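Local coordinates for protein PelA (Pseudomonas aeruginosa, PDB 5TCB) that probably cleaves glycosidic bonds in a polysaccharide through this glycoside hydrolase domain, one part of a longer protein that probably also has deacetylase activity, at residues Pro68-Ser73 against Gln127-Leu132; Leu132-Leu137 against Leu169-Asn174; Ala191-His196 against Ile234-Pro239; Glu240-Ala245 against Leu269-Val274. All blocks are in the same frame, centred on the assembly; numbering follows the deposited sequence. Where two conformers were deposited one is given.

Interaction 1 (Pro68-Ser73 against Gln127-Leu132); sequences PFAYLS and QGYAGL
The methyl group of Ala70 sits over the middle of the Tyr129 ring, a CH-pi contact in which Ala70 CB lies 3.7 Å from the ring centroid and only 10° off its normal. Pro68 packs beside this pair, its CB approaching Tyr129 CD1 and its CD approaching the methyl of Ala130. Further along, Leu72 and Leu132 lie side by side and point the same way, with Leu72 CD2 4.2 Å from Leu132 CD1; these leucines and Ala70 lean on helix 111-126. Phe69 is on the other face of the sheet. Its CG stands beside the backbone N (chi1 -68°), which lays the ring along the neighbouring strand and brings Phe69 CD2 to 3.5 Å from Gly131 C, where no side chain intervenes. Strands 67-73 and 131-135 are parallel neighbours in the eight-stranded sheet of a (beta/alpha)8 barrel: Ala70, Leu72 and Leu132 face the surrounding helices, while Phe69 turns inward to meet Trp45. Helix 111-126, which leads into strand 131-135, ends in a Schellman motif at Gly128, and Tyr129 and Ala130 carry the chain into the sheet. At the polar edge the register is fixed by the backbone. Ala70 N donates to Gly131 O at 3.0 Å, an oxygen also approached by Phe69 CA-H at 3.2 Å. Pro68 O, near the plane of the Tyr129 ring at its rim, receives Ala130 N at 2.8 Å, the donor lying almost on the extension of the carbonyl bond, and a weak second bond from Gly131 N.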
# COMPACT_ATOMS: atom_id res chain seq x y z
N PRO A 68 -12.89 5.00 -2.16
CA PRO A 68 -11.81 4.68 -3.09
C PRO A 68 -10.50 5.36 -2.73
O PRO A 68 -10.46 6.56 -2.44
CB PRO A 68 -12.35 5.18 -4.43
CG PRO A 68 -13.16 6.37 -4.07
CD PRO A 68 -13.81 6.01 -2.73
N PHE A 69 -9.45 4.56 -2.76
CA PHE A 69 -8.07 4.98 -2.49
C PHE A 69 -7.24 4.82 -3.75
O PHE A 69 -7.38 3.83 -4.47
CB PHE A 69 -7.42 4.12 -1.40
CG PHE A 69 -8.00 4.30 -0.03
CD1 PHE A 69 -9.23 3.78 0.28
CD2 PHE A 69 -7.30 5.00 0.96
CE1 PHE A 69 -9.76 3.95 1.56
CE2 PHE A 69 -7.79 5.16 2.20
CZ PHE A 69 -9.04 4.64 2.52
N ALA A 70 -6.33 5.77 -4.00
CA ALA A 70 -5.38 5.68 -5.10
C ALA A 70 -4.02 5.20 -4.60
O ALA A 70 -3.51 5.68 -3.57
CB ALA A 70 -5.23 7.02 -5.80
N TYR A 71 -3.46 4.23 -5.32
CA TYR A 71 -2.09 3.77 -5.08
C TYR A 71 -1.09 4.89 -5.24
O TYR A 71 -1.09 5.62 -6.24
CB TYR A 71 -1.78 2.62 -6.02
CG TYR A 71 -0.39 2.05 -5.85
CD1 TYR A 71 0.65 2.54 -6.61
CD2 TYR A 71 -0.15 1.07 -4.94
CE1 TYR A 71 1.94 2.04 -6.45
CE2 TYR A 71 1.15 0.55 -4.79
CZ TYR A 71 2.16 1.05 -5.55
OH TYR A 71 3.47 0.59 -5.41
N LEU A 72 -0.16 4.98 -4.29
CA LEU A 72 0.95 5.92 -4.43
C LEU A 72 2.19 5.31 -3.80
O LEU A 72 2.27 5.14 -2.57
CB LEU A 72 0.65 7.26 -3.77
CG LEU A 72 1.71 8.35 -3.95
CD1 LEU A 72 1.89 8.75 -5.41
CD2 LEU A 72 1.42 9.58 -3.13
N SER A 73 3.22 5.06 -4.62
CA SER A 73 4.49 4.54 -4.14
C SER A 73 5.38 5.70 -3.68
O SER A 73 5.75 6.57 -4.47
CB SER A 73 5.14 3.70 -5.23
OG SER A 73 6.47 3.32 -4.84
N GLN A 127 -9.25 14.35 -8.47
CA GLN A 127 -9.96 13.29 -9.17
C GLN A 127 -11.05 12.64 -8.33
O GLN A 127 -11.83 11.85 -8.88
CB GLN A 127 -8.99 12.20 -9.60
CG GLN A 127 -8.04 12.57 -10.71
CD GLN A 127 -7.71 11.35 -11.52
OE1 GLN A 127 -8.50 10.92 -12.38
NE2 GLN A 127 -6.57 10.74 -11.23
N GLY A 128 -11.12 12.92 -7.04
CA GLY A 128 -12.20 12.41 -6.21
C GLY A 128 -11.81 11.31 -5.28
O GLY A 128 -12.68 10.82 -4.55
N TYR A 129 -10.55 10.91 -5.22
CA TYR A 129 -10.18 9.84 -4.31
C TYR A 129 -10.38 10.27 -2.86
O TYR A 129 -10.13 11.42 -2.48
CB TYR A 129 -8.72 9.38 -4.55
CG TYR A 129 -8.64 8.60 -5.82
CD1 TYR A 129 -8.99 7.25 -5.84
CD2 TYR A 129 -8.27 9.20 -7.02
CE1 TYR A 129 -8.97 6.53 -7.02
CE2 TYR A 129 -8.26 8.49 -8.20
CZ TYR A 129 -8.60 7.15 -8.19
OH TYR A 129 -8.61 6.42 -9.38
N ALA A 130 -10.84 9.34 -2.04
CA ALA A 130 -11.02 9.58 -0.62
C ALA A 130 -9.75 9.38 0.19
O ALA A 130 -9.72 9.72 1.38
CB ALA A 130 -12.11 8.67 -0.08
N GLY A 131 -8.72 8.82 -0.42
CA GLY A 131 -7.50 8.55 0.30
C GLY A 131 -6.44 8.02 -0.64
O GLY A 131 -6.66 7.83 -1.85
N LEU A 132 -5.27 7.77 -0.04
CA LEU A 132 -4.11 7.23 -0.73
C LEU A 132 -3.64 5.98 -0.01
O LEU A 132 -3.63 5.93 1.22
CB LEU A 132 -2.96 8.21 -0.72
CG LEU A 132 -3.22 9.59 -1.31
CD1 LEU A 132 -2.04 10.55 -1.05
CD2 LEU A 132 -3.52 9.50 -2.77

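Interaction 2 (Leu132-Leu137 against Leu169-Asn174); sequences LFLDTL and LKLFFN
Phe133 turns its ring edge to one face of Phe172: the planes stand at 78°, and Phe133 CD1 lies 3.6 Å above the Phe172 ring, displaced toward its rim. With CG anti to the backbone N (chi1 -178°), the Phe133 ring swings toward the neighbouring strand, and its CZ also reaches Asn174 CB at 3.5 Å. On the sheet's other face, Leu134 CD1 and Leu137 CD1 both meet the Phe173 ring, and Leu132 CD1 touches Leu169 CD1 at 3.8 Å. Beyond the rings, Asn174 ND2 donates to Asp135 OD1 at 2.8 Å, from 40° out of the carboxylate plane; Thr136 N binds the same oxygen from the opposite face. Tyr71 OH holds Asp135 OD2, so both carboxylate oxygens are anchored. A water accepts from Leu137 N and donates to Asn174 O, bridging the segments where the strand gives way to a loop. Four backbone bonds, from Leu132 N to Lys170 O through Asn174 N to Leu134 O at 2.9 Å, keep the strands in parallel register. Together with helix 145-165, packed on Leu132, Leu134 and Phe173, they form a beta-alpha-beta unit of the (beta/alpha)8 barrel, with Phe133 and Phe172 pointing into the interior, where they meet Phe29 and Trp45 respectively.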
# COMPACT_ATOMS: atom_id res chain seq x y z
N LEU A 132 -5.27 7.77 -0.04
CA LEU A 132 -4.11 7.23 -0.73
C LEU A 132 -3.64 5.98 -0.01
O LEU A 132 -3.63 5.93 1.22
CB LEU A 132 -2.96 8.21 -0.72
CG LEU A 132 -3.22 9.59 -1.31
CD1 LEU A 132 -2.04 10.55 -1.05
CD2 LEU A 132 -3.52 9.50 -2.77
N PHE A 133 -3.26 4.98 -0.80
CA PHE A 133 -2.58 3.80 -0.28
C PHE A 133 -1.09 4.03 -0.49
O PHE A 133 -0.62 4.10 -1.63
CB PHE A 133 -3.03 2.51 -0.94
CG PHE A 133 -2.35 1.29 -0.38
CD1 PHE A 133 -2.68 0.83 0.88
CD2 PHE A 133 -1.39 0.61 -1.09
CE1 PHE A 133 -2.07 -0.28 1.42
CE2 PHE A 133 -0.75 -0.51 -0.53
CZ PHE A 133 -1.12 -0.94 0.71
N LEU A 134 -0.38 4.20 0.60
CA LEU A 134 1.03 4.60 0.56
C LEU A 134 1.94 3.38 0.63
O LEU A 134 2.07 2.73 1.68
CB LEU A 134 1.33 5.59 1.69
CG LEU A 134 0.45 6.84 1.71
CD1 LEU A 134 0.86 7.73 2.88
CD2 LEU A 134 0.53 7.60 0.39
N ASP A 135 2.59 3.08 -0.49
CA ASP A 135 3.45 1.92 -0.61
C ASP A 135 4.92 2.33 -0.47
O ASP A 135 5.28 3.51 -0.42
CB ASP A 135 3.19 1.25 -1.96
CG ASP A 135 3.65 -0.19 -2.04
OD1 ASP A 135 3.92 -0.84 -1.00
OD2 ASP A 135 3.74 -0.70 -3.18
N THR A 136 5.75 1.29 -0.43
CA THR A 136 7.22 1.34 -0.34
C THR A 136 7.70 2.29 0.77
O THR A 136 8.68 3.03 0.62
CB THR A 136 7.87 1.63 -1.70
OG1 THR A 136 7.39 2.84 -2.28
CG2 THR A 136 7.59 0.47 -2.64
N LEU A 137 7.07 2.17 1.94
CA LEU A 137 7.46 2.92 3.12
C LEU A 137 8.66 2.33 3.82
O LEU A 137 9.17 2.94 4.77
CB LEU A 137 6.29 2.99 4.12
CG LEU A 137 5.04 3.65 3.55
CD1 LEU A 137 3.96 3.72 4.65
CD2 LEU A 137 5.30 5.05 2.99
N LEU A 169 -7.57 13.55 2.44
CA LEU A 169 -7.17 12.22 1.99
C LEU A 169 -6.86 11.34 3.20
O LEU A 169 -5.91 11.60 3.95
CB LEU A 169 -5.95 12.31 1.07
CG LEU A 169 -6.18 13.02 -0.25
CD1 LEU A 169 -4.88 13.08 -1.01
CD2 LEU A 169 -7.22 12.25 -1.06
N LYS A 170 -7.63 10.27 3.36
CA LYS A 170 -7.25 9.26 4.34
C LYS A 170 -5.98 8.58 3.87
O LYS A 170 -5.86 8.23 2.70
CB LYS A 170 -8.34 8.21 4.50
CG LYS A 170 -9.60 8.73 5.12
CD LYS A 170 -10.61 7.61 5.32
CE LYS A 170 -11.88 8.12 5.95
NZ LYS A 170 -11.70 8.29 7.40
N LEU A 171 -5.02 8.40 4.79
CA LEU A 171 -3.74 7.77 4.46
C LEU A 171 -3.74 6.33 4.99
O LEU A 171 -3.80 6.09 6.19
CB LEU A 171 -2.58 8.59 5.01
CG LEU A 171 -2.52 10.05 4.55
CD1 LEU A 171 -1.28 10.72 5.11
CD2 LEU A 171 -2.59 10.19 3.03
N PHE A 172 -3.67 5.39 4.06
CA PHE A 172 -3.73 3.96 4.30
C PHE A 172 -2.30 3.49 4.06
O PHE A 172 -1.83 3.42 2.92
CB PHE A 172 -4.78 3.36 3.36
CG PHE A 172 -5.00 1.88 3.48
CD1 PHE A 172 -4.44 1.09 4.46
CD2 PHE A 172 -5.85 1.29 2.56
CE1 PHE A 172 -4.69 -0.28 4.49
CE2 PHE A 172 -6.12 -0.07 2.57
CZ PHE A 172 -5.55 -0.86 3.54
N PHE A 173 -1.57 3.25 5.15
CA PHE A 173 -0.15 2.92 5.06
C PHE A 173 0.02 1.44 4.72
O PHE A 173 -0.66 0.58 5.29
CB PHE A 173 0.56 3.14 6.39
CG PHE A 173 0.91 4.56 6.74
CD1 PHE A 173 0.19 5.64 6.27
CD2 PHE A 173 1.98 4.80 7.59
CE1 PHE A 173 0.54 6.94 6.66
CE2 PHE A 173 2.31 6.07 7.98
CZ PHE A 173 1.59 7.14 7.52
N ASN A 174 0.96 1.13 3.83
CA ASN A 174 1.53 -0.23 3.72
C ASN A 174 2.71 -0.31 4.68
O ASN A 174 3.77 0.25 4.43
CB ASN A 174 1.94 -0.57 2.30
CG ASN A 174 2.19 -2.06 2.12
OD1 ASN A 174 1.97 -2.84 3.06
ND2 ASN A 174 2.62 -2.48 0.93
O HOH W 1 5.43 -0.05 2.38

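Interaction 3 (Ala191-His196 against Ile234-Pro239); sequences AVESIH and IDYLPP
Asp235 reaches across to the loop after strand 187-192 and grips two successive backbone N-H groups: OD1 accepts from Ile195 N at 2.8 Å, with an N-H...O angle of 171°, and OD2 accepts from His196 N at 2.8 Å. Both donors come on the syn side of the carboxylate, somewhat out of its plane. The setting is the C-terminal end of two adjacent parallel strands, 187-192 and 231-236, in the (beta/alpha)8 barrel, the end where active sites of this fold lie. Here ordinary strand pairing gives way to side-chain bonds: Ile234 N still donates to Val192 O at 2.9 Å, but Ile234 O is taken by the hydroxyl of Ser194, whose OG donates at 2.7 Å within the carbonyl plane. A cis peptide between Glu193 and Ser194 accompanies this change of course. Glu193 lies alongside Ile234, its CG against Ile234 CB, and extends to Tyr236, whose OH donates to Glu193 OE1 at 2.6 Å. That oxygen is met on its anti side and lies at the edge of the phenol ring, with the carboxylate and ring planes 63° apart. A second shell fixes these groups. Asn174 ND2 binds Glu193 OE2, Arg175 binds the Glu193 carbonyl, and Ala197 N adds another donor to Asp235 OD2. His196 has its own anchor, NE2 bonding Glu255 OE1, while Ile195 CG2 sits over the centre of the imidazole, 3.7 Å above its plane.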
# COMPACT_ATOMS: atom_id res chain seq x y z
N ALA A 191 -1.74 -1.72 6.40
CA ALA A 191 -1.75 -3.02 5.75
C ALA A 191 -0.43 -3.74 5.96
O ALA A 191 0.63 -3.14 6.18
CB ALA A 191 -2.02 -2.90 4.25
N VAL A 192 -0.50 -5.06 5.83
CA VAL A 192 0.66 -5.93 5.93
C VAL A 192 0.55 -7.05 4.92
O VAL A 192 -0.39 -7.85 4.96
CB VAL A 192 0.85 -6.51 7.34
CG1 VAL A 192 2.09 -7.44 7.37
CG2 VAL A 192 0.98 -5.41 8.36
N GLU A 193 1.52 -7.13 4.02
CA GLU A 193 1.77 -8.30 3.21
C GLU A 193 2.88 -9.09 3.89
O GLU A 193 4.04 -8.60 3.89
CB GLU A 193 2.23 -7.93 1.79
CG GLU A 193 1.39 -6.93 1.05
CD GLU A 193 2.17 -6.40 -0.15
OE1 GLU A 193 2.14 -7.04 -1.22
OE2 GLU A 193 2.84 -5.36 -0.01
N SER A 194 2.65 -10.25 4.49
CA SER A 194 1.40 -11.00 4.56
C SER A 194 1.36 -11.64 5.95
O SER A 194 2.36 -11.63 6.67
CB SER A 194 1.34 -12.07 3.47
OG SER A 194 1.26 -11.50 2.18
N ILE A 195 0.23 -12.25 6.31
CA ILE A 195 0.08 -12.80 7.65
C ILE A 195 0.29 -14.31 7.63
O ILE A 195 1.19 -14.83 8.30
CB ILE A 195 -1.28 -12.41 8.27
CG1 ILE A 195 -1.41 -10.88 8.42
CG2 ILE A 195 -1.50 -13.10 9.63
CD1 ILE A 195 -0.30 -10.20 9.23
N HIS A 196 -0.51 -15.04 6.85
CA HIS A 196 -0.36 -16.48 6.77
C HIS A 196 0.08 -16.96 5.39
O HIS A 196 0.98 -17.81 5.28
CB HIS A 196 -1.68 -17.18 7.13
CG HIS A 196 -2.11 -16.96 8.54
ND1 HIS A 196 -1.33 -17.35 9.62
CD2 HIS A 196 -3.23 -16.42 9.06
CE1 HIS A 196 -1.97 -17.03 10.74
NE2 HIS A 196 -3.12 -16.48 10.43
N ILE A 234 -3.01 -8.38 3.75
CA ILE A 234 -2.99 -8.67 2.31
C ILE A 234 -2.25 -9.99 2.15
O ILE A 234 -1.02 -10.03 2.14
CB ILE A 234 -2.32 -7.57 1.48
CG1 ILE A 234 -2.95 -6.22 1.75
CG2 ILE A 234 -2.48 -7.91 -0.00
CD1 ILE A 234 -2.12 -5.04 1.13
N ASP A 235 -3.02 -11.07 2.00
CA ASP A 235 -2.49 -12.40 1.80
C ASP A 235 -2.75 -12.85 0.36
O ASP A 235 -3.58 -12.29 -0.36
CB ASP A 235 -3.11 -13.39 2.80
CG ASP A 235 -2.44 -13.32 4.17
OD1 ASP A 235 -1.96 -12.22 4.55
OD2 ASP A 235 -2.40 -14.37 4.85
N TYR A 236 -2.02 -13.88 -0.05
CA TYR A 236 -1.96 -14.26 -1.46
C TYR A 236 -2.24 -15.75 -1.61
O TYR A 236 -1.51 -16.58 -1.05
CB TYR A 236 -0.59 -13.91 -2.05
CG TYR A 236 -0.37 -12.42 -2.11
CD1 TYR A 236 0.51 -11.79 -1.25
CD2 TYR A 236 -1.06 -11.65 -3.04
CE1 TYR A 236 0.70 -10.40 -1.32
CE2 TYR A 236 -0.90 -10.26 -3.10
CZ TYR A 236 -0.01 -9.67 -2.25
OH TYR A 236 0.17 -8.30 -2.35
N LEU A 237 -3.29 -16.07 -2.37
CA LEU A 237 -3.60 -17.44 -2.80
C LEU A 237 -4.07 -17.36 -4.25
O LEU A 237 -4.74 -16.40 -4.63
CB LEU A 237 -4.69 -18.12 -1.95
CG LEU A 237 -4.25 -18.55 -0.55
CD1 LEU A 237 -5.46 -19.02 0.24
CD2 LEU A 237 -3.20 -19.66 -0.62
N PRO A 238 -3.75 -18.37 -5.06
CA PRO A 238 -4.10 -18.30 -6.48
C PRO A 238 -5.58 -18.54 -6.71
O PRO A 238 -6.30 -19.02 -5.82
CB PRO A 238 -3.25 -19.43 -7.09
CG PRO A 238 -3.15 -20.44 -5.99
CD PRO A 238 -2.99 -19.58 -4.74
N PRO A 239 -6.07 -18.23 -7.91
CA PRO A 239 -7.53 -18.31 -8.13
C PRO A 239 -8.09 -19.70 -7.93
O PRO A 239 -9.24 -19.82 -7.48
CB PRO A 239 -7.68 -17.85 -9.59
CG PRO A 239 -6.52 -16.95 -9.80
CD PRO A 239 -5.39 -17.57 -9.03

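Interaction 4 (Glu240-Ala245 against Leu269-Val274); sequences ERRDEA and LGVSDV
Arg242 and Ala245, on the opening turn of helix 242-254, face an irregular run of chain at Leu269-Val271, the CA atoms of Ala245 and Val271 being 6.7 Å apart and those of Arg242 and Gly270 7.9 Å. Arg241 is the N-cap, and its carbonyl O accepts from Ala245 N to form that first turn. Arg242 leaves the helix with CG anti to the backbone N (chi1 -169°) and stays extended from CG to NE, which carries the guanidinium across to the other segment. There Arg242 NH1 donates to Leu269 O at 2.8 Å along a nearly straight path, 166° at the hydrogen, and the oxygen lies close to the guanidinium plane. Arg242 NH2 donates to a water at 2.9 Å, which in turn donates to Gly270 O, so consecutive carbonyls are engaged, one directly and one through solvent. Val271 covers one face of the same group, CG1 lying 3.5 Å above its plane and offset toward the rim. The second methyl of Val271, CG2, packs tightly against the helix, 3.5 Å from Ala245 CB. Ala245 and Val271 also lean on Val261 of strand 258-262, which places the contact on the outer layer of the barrel, between its last helix and the segment that follows strand 258-262. Tyr268 OH is a further partner of NH1. Backbone carbonyls are neutral but strongly dipolar, and their oxygens would stabilise the arginine's positive charge, probably easing its closeness to Arg246; flat N-H edges thus meet oxygen while the guanidinium face meets a methyl.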
# COMPACT_ATOMS: atom_id res chain seq x y z
N GLU A 240 -7.35 -20.75 -8.30
CA GLU A 240 -7.86 -22.11 -8.15
C GLU A 240 -8.08 -22.49 -6.69
O GLU A 240 -8.82 -23.44 -6.43
CB GLU A 240 -6.92 -23.09 -8.85
CG GLU A 240 -5.51 -23.20 -8.28
CD GLU A 240 -4.52 -22.23 -8.90
OE1 GLU A 240 -4.93 -21.22 -9.54
OE2 GLU A 240 -3.31 -22.47 -8.69
N ARG A 241 -7.46 -21.76 -5.75
CA ARG A 241 -7.61 -22.00 -4.32
C ARG A 241 -8.59 -21.02 -3.67
O ARG A 241 -8.44 -20.69 -2.49
CB ARG A 241 -6.24 -21.92 -3.63
CG ARG A 241 -5.16 -22.81 -4.27
CD ARG A 241 -5.27 -24.30 -3.91
NE ARG A 241 -6.42 -24.96 -4.53
CZ ARG A 241 -6.38 -25.65 -5.67
NH1 ARG A 241 -7.50 -26.20 -6.14
NH2 ARG A 241 -5.25 -25.79 -6.35
N ARG A 242 -9.64 -20.60 -4.40
CA ARG A 242 -10.61 -19.66 -3.86
C ARG A 242 -11.31 -20.21 -2.62
O ARG A 242 -11.61 -19.45 -1.70
CB ARG A 242 -11.61 -19.31 -4.96
CG ARG A 242 -12.51 -18.16 -4.63
CD ARG A 242 -13.36 -17.76 -5.83
NE ARG A 242 -14.24 -16.65 -5.51
CZ ARG A 242 -13.89 -15.37 -5.51
NH1 ARG A 242 -12.68 -15.01 -5.85
NH2 ARG A 242 -14.79 -14.45 -5.19
N ASP A 243 -11.58 -21.52 -2.58
CA ASP A 243 -12.16 -22.10 -1.37
C ASP A 243 -11.24 -21.89 -0.18
O ASP A 243 -11.68 -21.51 0.92
CB ASP A 243 -12.44 -23.60 -1.57
CG ASP A 243 -13.59 -23.87 -2.54
OD1 ASP A 243 -14.47 -22.99 -2.70
OD2 ASP A 243 -13.60 -24.97 -3.12
N GLU A 244 -9.94 -22.09 -0.38
CA GLU A 244 -8.99 -21.89 0.71
C GLU A 244 -8.88 -20.41 1.07
O GLU A 244 -8.67 -20.07 2.24
CB GLU A 244 -7.63 -22.44 0.31
CG GLU A 244 -7.55 -23.96 0.28
CD GLU A 244 -8.00 -24.59 -1.03
OE1 GLU A 244 -8.68 -23.94 -1.84
OE2 GLU A 244 -7.68 -25.79 -1.24
N ALA A 245 -9.03 -19.54 0.08
CA ALA A 245 -8.98 -18.11 0.35
C ALA A 245 -10.15 -17.65 1.21
O ALA A 245 -9.98 -16.80 2.09
CB ALA A 245 -8.96 -17.34 -0.96
N LEU A 269 -10.65 -10.61 -8.54
CA LEU A 269 -11.65 -10.30 -7.53
C LEU A 269 -11.47 -11.29 -6.37
O LEU A 269 -12.21 -12.27 -6.21
CB LEU A 269 -13.05 -10.34 -8.14
CG LEU A 269 -13.49 -9.10 -8.90
CD1 LEU A 269 -14.77 -9.39 -9.67
CD2 LEU A 269 -13.70 -7.93 -7.92
N GLY A 270 -10.49 -10.99 -5.54
CA GLY A 270 -10.19 -11.78 -4.37
C GLY A 270 -11.26 -11.62 -3.30
O GLY A 270 -12.30 -11.00 -3.50
N VAL A 271 -10.98 -12.20 -2.13
CA VAL A 271 -11.99 -12.34 -1.11
C VAL A 271 -11.60 -11.60 0.16
O VAL A 271 -10.46 -11.66 0.62
CB VAL A 271 -12.27 -13.82 -0.83
CG1 VAL A 271 -12.93 -14.42 -2.06
CG2 VAL A 271 -11.01 -14.54 -0.53
N SER A 272 -12.59 -10.97 0.76
CA SER A 272 -12.47 -10.29 2.03
C SER A 272 -13.39 -10.87 3.10
O SER A 272 -13.05 -10.82 4.28
CB SER A 272 -12.74 -8.77 1.86
OG SER A 272 -12.45 -8.05 3.06
N ASP A 273 -14.51 -11.46 2.73
CA ASP A 273 -15.42 -12.05 3.71
C ASP A 273 -15.90 -13.38 3.16
O ASP A 273 -15.50 -13.80 2.07
CB ASP A 273 -16.57 -11.08 4.02
CG ASP A 273 -16.88 -11.00 5.52
OD1 ASP A 273 -16.74 -12.02 6.24
OD2 ASP A 273 -17.25 -9.90 5.99
N VAL A 274 -16.73 -14.07 3.96
CA VAL A 274 -17.26 -15.37 3.57
C VAL A 274 -18.40 -15.16 2.58
O VAL A 274 -18.92 -14.06 2.41
CB VAL A 274 -17.74 -16.16 4.81
O HOH W 2 -14.84 -11.67 -4.49

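Overall arrangement
The four contacts follow one another along the chain and illustrate how the parts of a (beta/alpha)8 barrel are held together. Interactions 1 and 2, with centres about 9 Å apart, share strand 131-135 and Leu132, and join three strands that are neighbours in the parallel sheet. Interaction 3 lies about 17 Å from interaction 2 between centres, yet strands 170-174 and 187-192 are adjacent, and a probable backbone hydrogen bond between Phe173 and Ala191 links the two contacts directly. Interaction 4 leaves the sheet for the outer layer, its centre about 11 Å from that of interaction 3, where Leu237 packs against the start of helix 242-254. Interactions 1 and 3 fall on opposite sides of the chain's centre, so the series sweeps round the hydrolase domain.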